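Local coordinates for protein mycobacterium tuberculosis paralogous family 11 (Mycobacterium smegmatis, PDB 4Y9I) that probably uses the reduced deazaflavin coenzyme F420 to reduce quinones, at residues K35-H48 with Y100-E114. Numbering follows the deposited sequence.
Sequences KYAMVASKGGDPKH and YQTKTDRLIPVFIVE
Met38 and Phe111 form a hydrogen-bonded pair of two antiparallel strands, 35-39 and 110-113: Met38 N gives to Phe111 O at 2.8 Å, and Phe111 N returns to Met38 O. Val113 N bonds Tyr36 O at 2.7 Å, while the reverse bond from Tyr36 N is weak; beyond the strands Ala40 N still reaches Pro109 O. With CG anti to the carbonyl carbon (chi1 -61°), Met38 lays CG and SD obliquely against Val113 CG2, SD at 3.8 Å; the Met38 carbonyl O lies at the Phe111 ring edge, near CD1, in its plane. The other face carries Ala37 CB against Val110 CG1, and Val39 CG1 against Ile108 CG2. At the Lys35 end the extended chain of Lys35 passes Ile112 CD1 and brings NZ to 2.9 Å from Glu114 OE1, a salt bridge met on the anti side, 32° out of the carboxylate plane; Arg76 holds OE2. At the other end the Gly43-Gly44 link of type I' turn 42-45 lies over one face of the Tyr100 ring, Gly44 N over its centre and Gly44 CA 3.9 Å from the centroid in a CH-pi contact. Behind this, the Gln101 amide ties down the returning loop, OE1 taking Ile108 N on a lone pair and NE2 giving to Arg106 O. In the closed six-stranded antiparallel barrel the pair lies between strands 22-32 and 68-77, with Trp86 of helix 80-93 against Ala37 and Ile112, and helix 51-57 and Phe12 of strand 9-15 covering the Met38 face.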
# COMPACT_ATOMS: atom_id res chain seq x y z
N LYS A 35 9.77 -4.25 -5.80
CA LYS A 35 8.36 -3.85 -5.82
C LYS A 35 7.78 -3.90 -4.44
O LYS A 35 8.23 -4.67 -3.56
CB LYS A 35 7.56 -4.71 -6.82
CG LYS A 35 8.12 -4.59 -8.25
CD LYS A 35 7.21 -5.25 -9.31
CE LYS A 35 7.72 -4.91 -10.75
NZ LYS A 35 6.72 -5.35 -11.76
N TYR A 36 6.77 -3.08 -4.23
CA TYR A 36 6.15 -2.90 -2.92
C TYR A 36 4.67 -3.13 -2.99
O TYR A 36 4.03 -2.85 -4.07
CB TYR A 36 6.39 -1.50 -2.34
CG TYR A 36 7.85 -1.23 -1.98
CD1 TYR A 36 8.77 -0.89 -2.98
CD2 TYR A 36 8.34 -1.45 -0.70
CE1 TYR A 36 10.11 -0.70 -2.70
CE2 TYR A 36 9.68 -1.24 -0.40
CZ TYR A 36 10.58 -0.91 -1.42
OH TYR A 36 11.90 -0.71 -1.15
N ALA A 37 4.05 -3.59 -1.90
CA ALA A 37 2.60 -3.64 -1.82
C ALA A 37 1.98 -2.62 -0.85
O ALA A 37 2.54 -2.37 0.24
CB ALA A 37 2.10 -5.03 -1.46
N MET A 38 0.85 -2.03 -1.24
CA MET A 38 0.02 -1.18 -0.35
C MET A 38 -1.20 -2.04 -0.00
O MET A 38 -2.08 -2.31 -0.89
CB MET A 38 -0.46 0.04 -1.08
CG MET A 38 0.68 0.95 -1.60
SD MET A 38 0.12 2.39 -2.50
CE MET A 38 -0.39 3.39 -1.14
N VAL A 39 -1.31 -2.46 1.22
CA VAL A 39 -2.50 -3.25 1.67
C VAL A 39 -3.55 -2.26 2.14
O VAL A 39 -3.35 -1.50 3.07
CB VAL A 39 -2.12 -4.22 2.77
CG1 VAL A 39 -3.35 -4.95 3.30
CG2 VAL A 39 -1.03 -5.16 2.29
N ALA A 40 -4.68 -2.22 1.39
CA ALA A 40 -5.76 -1.25 1.65
C ALA A 40 -6.74 -1.72 2.74
O ALA A 40 -7.92 -1.86 2.50
CB ALA A 40 -6.50 -0.91 0.32
N SER A 41 -6.18 -2.02 3.92
CA SER A 41 -6.98 -2.26 5.09
C SER A 41 -7.14 -0.98 5.79
O SER A 41 -6.62 0.03 5.35
CB SER A 41 -6.34 -3.28 5.96
OG SER A 41 -5.02 -2.96 6.25
N LYS A 42 -7.88 -1.01 6.87
CA LYS A 42 -8.13 0.14 7.68
C LYS A 42 -8.19 -0.32 9.13
O LYS A 42 -9.19 -0.08 9.86
CB LYS A 42 -9.46 0.84 7.32
CG LYS A 42 -9.44 2.26 7.78
CD LYS A 42 -10.75 2.99 7.69
CE LYS A 42 -10.76 4.10 8.73
NZ LYS A 42 -9.76 5.13 8.54
N GLY A 43 -7.17 -1.03 9.56
CA GLY A 43 -6.98 -1.36 10.96
C GLY A 43 -7.97 -2.31 11.52
O GLY A 43 -8.13 -2.38 12.76
N GLY A 44 -8.61 -3.09 10.66
CA GLY A 44 -9.59 -4.09 11.07
C GLY A 44 -11.05 -3.59 10.91
O GLY A 44 -11.99 -4.39 10.99
N ASP A 45 -11.21 -2.30 10.64
CA ASP A 45 -12.53 -1.71 10.24
C ASP A 45 -12.68 -2.07 8.75
O ASP A 45 -11.77 -1.84 7.98
CB ASP A 45 -12.46 -0.20 10.50
CG ASP A 45 -13.61 0.58 9.90
OD1 ASP A 45 -14.47 -0.03 9.17
OD2 ASP A 45 -13.61 1.82 10.17
N PRO A 46 -13.79 -2.73 8.35
CA PRO A 46 -13.81 -3.25 6.96
C PRO A 46 -14.01 -2.24 5.84
O PRO A 46 -13.89 -2.60 4.66
CB PRO A 46 -14.91 -4.30 6.97
CG PRO A 46 -15.84 -3.81 8.06
CD PRO A 46 -14.94 -3.22 9.12
N LYS A 47 -14.19 -0.98 6.18
CA LYS A 47 -14.35 0.00 5.17
C LYS A 47 -12.97 0.42 4.62
O LYS A 47 -11.93 0.30 5.31
CB LYS A 47 -15.02 1.23 5.74
CG LYS A 47 -14.11 2.10 6.55
CD LYS A 47 -14.88 3.13 7.40
CE LYS A 47 -14.79 4.55 6.85
NZ LYS A 47 -15.09 5.57 7.90
N HIS A 48 -12.97 0.97 3.42
CA HIS A 48 -11.72 1.42 2.77
C HIS A 48 -11.01 2.54 3.51
O HIS A 48 -11.61 3.51 4.01
CB HIS A 48 -12.00 2.00 1.38
CG HIS A 48 -12.57 1.03 0.41
ND1 HIS A 48 -12.02 -0.21 0.16
CD2 HIS A 48 -13.62 1.15 -0.46
CE1 HIS A 48 -12.70 -0.82 -0.79
NE2 HIS A 48 -13.66 -0.01 -1.20
N TYR A 100 -7.62 -9.05 10.03
CA TYR A 100 -8.45 -8.07 9.34
C TYR A 100 -9.33 -8.72 8.27
O TYR A 100 -10.53 -8.40 8.13
CB TYR A 100 -7.62 -6.99 8.69
CG TYR A 100 -6.76 -6.12 9.55
CD1 TYR A 100 -6.81 -6.18 10.96
CD2 TYR A 100 -5.88 -5.26 8.98
CE1 TYR A 100 -5.96 -5.33 11.73
CE2 TYR A 100 -5.03 -4.45 9.70
CZ TYR A 100 -5.07 -4.48 11.10
OH TYR A 100 -4.21 -3.61 11.79
N GLN A 101 -8.73 -9.66 7.52
CA GLN A 101 -9.46 -10.28 6.46
C GLN A 101 -10.62 -11.13 6.97
O GLN A 101 -11.62 -11.25 6.27
CB GLN A 101 -8.52 -11.13 5.57
CG GLN A 101 -9.17 -11.75 4.35
CD GLN A 101 -9.70 -10.71 3.34
OE1 GLN A 101 -8.97 -10.24 2.49
NE2 GLN A 101 -10.95 -10.33 3.49
N THR A 102 -10.47 -11.76 8.13
CA THR A 102 -11.61 -12.61 8.63
C THR A 102 -12.86 -11.79 8.93
O THR A 102 -13.93 -12.36 9.07
CB THR A 102 -11.24 -13.35 9.92
OG1 THR A 102 -11.05 -12.38 10.93
CG2 THR A 102 -10.04 -14.18 9.76
N LYS A 103 -12.74 -10.48 9.03
CA LYS A 103 -13.85 -9.60 9.32
C LYS A 103 -14.65 -9.17 8.08
O LYS A 103 -15.63 -8.46 8.22
CB LYS A 103 -13.33 -8.39 10.11
CG LYS A 103 -12.55 -8.91 11.31
CD LYS A 103 -12.72 -8.07 12.54
CE LYS A 103 -11.49 -7.23 12.78
NZ LYS A 103 -11.72 -6.35 13.97
N THR A 104 -14.27 -9.62 6.89
CA THR A 104 -15.12 -9.43 5.73
C THR A 104 -14.92 -10.51 4.66
O THR A 104 -13.84 -11.05 4.50
CB THR A 104 -14.90 -8.03 5.14
OG1 THR A 104 -15.74 -7.89 3.95
CG2 THR A 104 -13.36 -7.78 4.89
N ASP A 105 -15.99 -10.78 3.89
CA ASP A 105 -15.84 -11.71 2.79
C ASP A 105 -15.19 -11.05 1.62
O ASP A 105 -14.59 -11.77 0.82
CB ASP A 105 -17.18 -12.29 2.38
CG ASP A 105 -17.52 -13.50 3.20
OD1 ASP A 105 -16.87 -14.54 2.96
OD2 ASP A 105 -18.32 -13.38 4.11
N ARG A 106 -15.23 -9.70 1.54
CA ARG A 106 -14.58 -9.05 0.40
C ARG A 106 -13.06 -9.01 0.58
O ARG A 106 -12.57 -8.54 1.63
CB ARG A 106 -15.13 -7.67 0.29
CG ARG A 106 -14.51 -6.76 -0.69
CD ARG A 106 -15.27 -5.42 -0.61
NE ARG A 106 -16.68 -5.56 -1.05
CZ ARG A 106 -17.09 -5.54 -2.33
NH1 ARG A 106 -16.20 -5.41 -3.36
NH2 ARG A 106 -18.36 -5.70 -2.59
N LEU A 107 -12.32 -9.46 -0.42
CA LEU A 107 -10.84 -9.44 -0.33
C LEU A 107 -10.40 -8.03 -0.07
O LEU A 107 -10.83 -7.02 -0.75
CB LEU A 107 -10.17 -9.94 -1.60
CG LEU A 107 -10.30 -11.41 -1.90
CD1 LEU A 107 -9.62 -11.76 -3.20
CD2 LEU A 107 -9.82 -12.30 -0.78
N ILE A 108 -9.45 -7.91 0.87
CA ILE A 108 -8.82 -6.59 1.09
C ILE A 108 -8.01 -6.23 -0.17
O ILE A 108 -7.17 -7.01 -0.60
CB ILE A 108 -7.94 -6.62 2.37
CG1 ILE A 108 -8.80 -6.80 3.60
CG2 ILE A 108 -7.08 -5.37 2.54
CD1 ILE A 108 -8.06 -7.20 4.85
N PRO A 109 -8.24 -5.04 -0.72
CA PRO A 109 -7.45 -4.72 -1.93
C PRO A 109 -5.97 -4.65 -1.60
O PRO A 109 -5.60 -4.14 -0.52
CB PRO A 109 -7.97 -3.35 -2.36
CG PRO A 109 -9.35 -3.26 -1.72
CD PRO A 109 -9.24 -4.02 -0.41
N VAL A 110 -5.13 -5.06 -2.56
CA VAL A 110 -3.67 -4.93 -2.46
C VAL A 110 -3.26 -4.35 -3.75
O VAL A 110 -3.55 -4.92 -4.83
CB VAL A 110 -2.97 -6.28 -2.23
CG1 VAL A 110 -1.50 -6.12 -2.04
CG2 VAL A 110 -3.66 -6.96 -1.03
N PHE A 111 -2.47 -3.26 -3.66
CA PHE A 111 -1.85 -2.65 -4.82
C PHE A 111 -0.37 -3.03 -4.88
O PHE A 111 0.35 -2.94 -3.87
CB PHE A 111 -1.94 -1.11 -4.74
CG PHE A 111 -3.33 -0.56 -4.76
CD1 PHE A 111 -4.11 -0.58 -3.62
CD2 PHE A 111 -3.90 -0.06 -5.95
CE1 PHE A 111 -5.41 -0.11 -3.65
CE2 PHE A 111 -5.23 0.38 -5.96
CZ PHE A 111 -5.98 0.39 -4.81
N ILE A 112 0.14 -3.36 -6.05
CA ILE A 112 1.59 -3.43 -6.33
C ILE A 112 2.05 -2.02 -6.77
O ILE A 112 1.31 -1.34 -7.48
CB ILE A 112 1.95 -4.51 -7.38
CG1 ILE A 112 3.44 -4.78 -7.36
CG2 ILE A 112 1.45 -4.09 -8.73
CD1 ILE A 112 3.79 -6.00 -8.17
N VAL A 113 3.22 -1.64 -6.30
CA VAL A 113 3.80 -0.38 -6.72
C VAL A 113 5.11 -0.69 -7.43
O VAL A 113 5.97 -1.22 -6.87
CB VAL A 113 3.97 0.57 -5.53
CG1 VAL A 113 4.58 1.86 -5.99
CG2 VAL A 113 2.64 0.83 -4.85
N GLU A 114 5.16 -0.30 -8.69
CA GLU A 114 6.11 -0.76 -9.62
C GLU A 114 6.47 0.40 -10.59
O GLU A 114 7.50 0.22 -11.18
CB GLU A 114 5.60 -2.02 -10.40
CG GLU A 114 4.40 -1.81 -11.31
CD GLU A 114 3.66 -3.08 -11.75
OE1 GLU A 114 4.09 -4.15 -11.52
OE2 GLU A 114 2.65 -2.95 -12.37